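Local coordinates for protein hemolysin (PDB 3HVN) that probably lyses host cells as a cholesterol-dependent toxin, binding cholesterol-containing membranes and assembling there into an oligomeric pore, at residues 226-234 and 350-361. The protein carries 1 engineered substitution. Residues are numbered along the deposited sequence; the frame is centred on the assembly and turned at random.
Sequences NFKQIYYTV and ARYGKLNLGVPI. Engineered in segment 350-361: Leu357 (natural residue Pro).
Gln229 and Tyr231 converge on one backbone acceptor, Ala350 O, where helix 339-350 gives way to a loop, a worked example of two side chains from a bent strand sharing one carbonyl at a helix end. Gln229 NE2 donates to Ala350 O at 2.7 Å from above the carbonyl plane; CG lies anti to the backbone N (chi1 -179°) and the extended chain spans the gap. Tyr231 OH donates to the same oxygen from the opposite face, 3.2 Å away. Two donors thus grip this oxygen, while Lys354 O sits over the centre of one face of the Tyr231 ring.

Apolar packing continues the contact. Leu355 CD2 touches both Tyr231 CB (3.6 Å) and, at the ring edge, Tyr232 CD2 (3.5 Å). At the far end Ile361 CD1 meets Ile230 CD1, and the Ile361 side chain runs past Lys228 in the opposite direction, CD1 against CG; Lys228 NZ forms a salt bridge with Asp183.

The outer side is looser: Arg351, Tyr352 and the engineered Leu357 are exposed and turn away from 226-234. The chain turns a corner at Tyr231, where Tyr231 and Tyr232 face Tyr274 in a classic beta bulge; residues 226-230 lie hydrogen-bonded between strands 276-284 and 179-186, and Leu162 of helix 151-166 touches Tyr232 and Leu355.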
loop_
_atom_site.group_PDB
_atom_site.type_symbol
_atom_site.label_atom_id
_atom_site.label_comp_id
_atom_site.label_asym_id
_atom_site.label_seq_id
_atom_site.Cartn_x
_atom_site.Cartn_y
_atom_site.Cartn_z
ATOM N N ASN A 226 6.822 -0.875 -3.170
ATOM C CA ASN A 226 8.253 -0.762 -3.392
ATOM C C ASN A 226 8.920 -2.076 -3.024
ATOM O O ASN A 226 9.181 -2.349 -1.850
ATOM C CB ASN A 226 8.852 0.381 -2.572
ATOM C CG ASN A 226 10.334 0.576 -2.840
ATOM O OD1 ASN A 226 10.937 -0.152 -3.628
ATOM N ND2 ASN A 226 10.929 1.565 -2.182
ATOM N N PHE A 227 9.167 -2.899 -4.036
ATOM C CA PHE A 227 9.847 -4.167 -3.840
ATOM C C PHE A 227 11.337 -4.001 -4.096
ATOM O O PHE A 227 11.781 -3.941 -5.246
ATOM C CB PHE A 227 9.268 -5.243 -4.760
ATOM C CG PHE A 227 9.854 -6.608 -4.539
ATOM C CD1 PHE A 227 10.887 -7.071 -5.336
ATOM C CD2 PHE A 227 9.373 -7.427 -3.531
ATOM C CE1 PHE A 227 11.429 -8.326 -5.134
ATOM C CE2 PHE A 227 9.911 -8.684 -3.323
ATOM C CZ PHE A 227 10.940 -9.134 -4.126
ATOM N N LYS A 228 12.102 -3.906 -3.016
ATOM C CA LYS A 228 13.550 -3.841 -3.115
ATOM C C LYS A 228 14.156 -5.221 -2.895
ATOM O O LYS A 228 13.668 -6.005 -2.082
ATOM C CB LYS A 228 14.124 -2.832 -2.118
ATOM C CG LYS A 228 14.222 -1.414 -2.663
ATOM C CD LYS A 228 14.784 -0.450 -1.628
ATOM C CE LYS A 228 13.677 0.214 -0.823
ATOM N NZ LYS A 228 12.714 -0.767 -0.255
ATOM N N GLN A 229 15.216 -5.511 -3.637
ATOM C CA GLN A 229 15.881 -6.800 -3.563
ATOM C C GLN A 229 17.380 -6.573 -3.469
ATOM O O GLN A 229 18.088 -6.615 -4.476
ATOM C CB GLN A 229 15.546 -7.631 -4.803
ATOM C CG GLN A 229 16.172 -9.012 -4.827
ATOM C CD GLN A 229 15.839 -9.773 -6.094
ATOM O OE1 GLN A 229 15.028 -9.327 -6.906
ATOM N NE2 GLN A 229 16.467 -10.930 -6.272
ATOM N N ILE A 230 17.865 -6.320 -2.257
ATOM C CA ILE A 230 19.269 -5.976 -2.076
ATOM C C ILE A 230 20.167 -7.205 -2.177
ATOM O O ILE A 230 19.958 -8.210 -1.486
ATOM C CB ILE A 230 19.525 -5.218 -0.750
ATOM C CG1 ILE A 230 20.437 -4.021 -0.999
ATOM C CG2 ILE A 230 20.131 -6.128 0.298
ATOM C CD1 ILE A 230 19.937 -3.107 -2.081
ATOM N N TYR A 231 21.152 -7.114 -3.066
ATOM C CA TYR A 231 22.145 -8.162 -3.243
ATOM C C TYR A 231 23.302 -7.950 -2.278
ATOM O O TYR A 231 23.778 -8.895 -1.651
ATOM C CB TYR A 231 22.664 -8.183 -4.683
ATOM C CG TYR A 231 21.649 -8.649 -5.702
ATOM C CD1 TYR A 231 21.155 -7.781 -6.666
ATOM C CD2 TYR A 231 21.187 -9.958 -5.701
ATOM C CE1 TYR A 231 20.229 -8.204 -7.600
ATOM C CE2 TYR A 231 20.260 -10.390 -6.630
ATOM C CZ TYR A 231 19.785 -9.509 -7.577
ATOM O OH TYR A 231 18.861 -9.933 -8.505
ATOM N N TYR A 232 23.757 -6.705 -2.164
ATOM C CA TYR A 232 24.802 -6.382 -1.197
ATOM C C TYR A 232 24.668 -4.965 -0.646
ATOM O O TYR A 232 23.750 -4.233 -1.010
ATOM C CB TYR A 232 26.199 -6.615 -1.786
ATOM C CG TYR A 232 26.555 -5.733 -2.963
ATOM C CD1 TYR A 232 27.197 -4.517 -2.775
ATOM C CD2 TYR A 232 26.265 -6.127 -4.262
ATOM C CE1 TYR A 232 27.533 -3.713 -3.847
ATOM C CE2 TYR A 232 26.597 -5.328 -5.342
ATOM C CZ TYR A 232 27.230 -4.122 -5.128
ATOM O OH TYR A 232 27.561 -3.323 -6.199
ATOM N N THR A 233 25.584 -4.593 0.241
ATOM C CA THR A 233 25.523 -3.296 0.904
ATOM C C THR A 233 26.916 -2.818 1.296
ATOM O O THR A 233 27.571 -3.418 2.147
ATOM C CB THR A 233 24.649 -3.355 2.172
ATOM O OG1 THR A 233 23.396 -3.980 1.866
ATOM C CG2 THR A 233 24.398 -1.957 2.714
ATOM N N VAL A 234 27.363 -1.735 0.671
ATOM C CA VAL A 234 28.668 -1.166 0.981
ATOM C C VAL A 234 28.577 -0.223 2.175
ATOM O O VAL A 234 27.764 0.705 2.189
ATOM C CB VAL A 234 29.260 -0.408 -0.220
ATOM C CG1 VAL A 234 30.644 0.122 0.123
ATOM C CG2 VAL A 234 29.318 -1.314 -1.441
ATOM N N ALA A 350 13.916 -11.910 -9.969
ATOM C CA ALA A 350 14.550 -12.150 -8.678
ATOM C C ALA A 350 15.843 -12.948 -8.808
ATOM O O ALA A 350 16.919 -12.454 -8.477
ATOM C CB ALA A 350 13.584 -12.864 -7.750
ATOM N N ARG A 351 15.731 -14.184 -9.283
ATOM C CA ARG A 351 16.888 -15.068 -9.391
ATOM C C ARG A 351 17.359 -15.257 -10.833
ATOM O O ARG A 351 17.874 -16.315 -11.196
ATOM C CB ARG A 351 16.583 -16.418 -8.742
ATOM C CG ARG A 351 15.116 -16.810 -8.792
ATOM C CD ARG A 351 14.786 -17.804 -7.694
ATOM N NE ARG A 351 13.351 -17.891 -7.441
ATOM C CZ ARG A 351 12.814 -18.463 -6.368
ATOM N NH1 ARG A 351 13.593 -19.002 -5.439
ATOM N NH2 ARG A 351 11.496 -18.494 -6.222
ATOM N N TYR A 352 17.191 -14.219 -11.646
ATOM C CA TYR A 352 17.625 -14.253 -13.038
ATOM C C TYR A 352 18.700 -13.197 -13.272
ATOM O O TYR A 352 19.440 -13.253 -14.255
ATOM C CB TYR A 352 16.436 -14.013 -13.970
ATOM C CG TYR A 352 16.659 -14.461 -15.397
ATOM C CD1 TYR A 352 16.228 -15.707 -15.828
ATOM C CD2 TYR A 352 17.295 -13.635 -16.314
ATOM C CE1 TYR A 352 16.426 -16.122 -17.131
ATOM C CE2 TYR A 352 17.500 -14.042 -17.620
ATOM C CZ TYR A 352 17.061 -15.286 -18.022
ATOM O OH TYR A 352 17.261 -15.697 -19.320
ATOM N N GLY A 353 18.783 -12.237 -12.358
ATOM C CA GLY A 353 19.775 -11.183 -12.446
ATOM C C GLY A 353 21.167 -11.688 -12.124
ATOM O O GLY A 353 21.472 -12.863 -12.328
ATOM N N LYS A 354 22.015 -10.801 -11.617
ATOM C CA LYS A 354 23.386 -11.169 -11.280
ATOM C C LYS A 354 23.899 -10.399 -10.067
ATOM O O LYS A 354 23.195 -9.561 -9.505
ATOM C CB LYS A 354 24.312 -10.943 -12.477
ATOM C CG LYS A 354 24.441 -9.489 -12.897
ATOM C CD LYS A 354 25.330 -9.345 -14.121
ATOM C CE LYS A 354 24.767 -10.114 -15.306
ATOM N NZ LYS A 354 25.636 -9.999 -16.510
ATOM N N LEU A 355 25.133 -10.695 -9.671
ATOM C CA LEU A 355 25.757 -10.043 -8.526
ATOM C C LEU A 355 27.017 -9.301 -8.959
ATOM O O LEU A 355 27.481 -8.393 -8.268
ATOM C CB LEU A 355 26.085 -11.072 -7.440
ATOM C CG LEU A 355 26.606 -10.574 -6.086
ATOM C CD1 LEU A 355 28.119 -10.388 -6.095
ATOM C CD2 LEU A 355 25.896 -9.295 -5.661
ATOM N N ASN A 356 27.561 -9.694 -10.107
ATOM C CA ASN A 356 28.769 -9.078 -10.645
ATOM C C ASN A 356 28.809 -7.574 -10.396
ATOM O O ASN A 356 29.736 -7.065 -9.767
ATOM C CB ASN A 356 28.898 -9.366 -12.143
ATOM C CG ASN A 356 29.041 -10.846 -12.442
ATOM O OD1 ASN A 356 29.270 -11.655 -11.541
ATOM N ND2 ASN A 356 28.909 -11.208 -13.713
ATOM N N LEU A 357 27.793 -6.872 -10.889
ATOM C CA LEU A 357 27.688 -5.430 -10.698
ATOM C C LEU A 357 26.229 -4.986 -10.665
ATOM O O LEU A 357 25.511 -5.114 -11.656
ATOM C CB LEU A 357 28.438 -4.684 -11.804
ATOM C CG LEU A 357 29.963 -4.802 -11.816
ATOM C CD1 LEU A 357 30.540 -4.183 -13.078
ATOM C CD2 LEU A 357 30.562 -4.158 -10.575
ATOM N N GLY A 358 25.797 -4.464 -9.521
ATOM C CA GLY A 358 24.433 -3.995 -9.364
ATOM C C GLY A 358 24.336 -2.483 -9.405
ATOM O O GLY A 358 25.336 -1.793 -9.605
ATOM N N VAL A 359 23.127 -1.964 -9.215
ATOM C CA VAL A 359 22.903 -0.523 -9.234
ATOM C C VAL A 359 22.390 -0.054 -7.875
ATOM O O VAL A 359 21.640 -0.771 -7.211
ATOM C CB VAL A 359 21.902 -0.123 -10.345
ATOM C CG1 VAL A 359 20.473 -0.200 -9.832
ATOM C CG2 VAL A 359 22.208 1.273 -10.869
ATOM N N PRO A 360 22.810 1.146 -7.445
ATOM C CA PRO A 360 22.337 1.707 -6.175
ATOM C C PRO A 360 20.822 1.859 -6.179
ATOM O O PRO A 360 20.284 2.499 -7.081
ATOM C CB PRO A 360 22.992 3.091 -6.138
ATOM C CG PRO A 360 24.181 2.978 -7.019
ATOM C CD PRO A 360 23.804 2.014 -8.100
ATOM N N ILE A 361 20.145 1.278 -5.194
ATOM C CA ILE A 361 18.693 1.391 -5.110
ATOM C C ILE A 361 18.250 2.051 -3.806
ATOM O O ILE A 361 17.090 2.437 -3.657
ATOM C CB ILE A 361 17.998 0.023 -5.271
ATOM C CG1 ILE A 361 18.173 -0.828 -4.014
ATOM C CG2 ILE A 361 18.529 -0.705 -6.497
ATOM C CD1 ILE A 361 17.434 -2.148 -4.078
#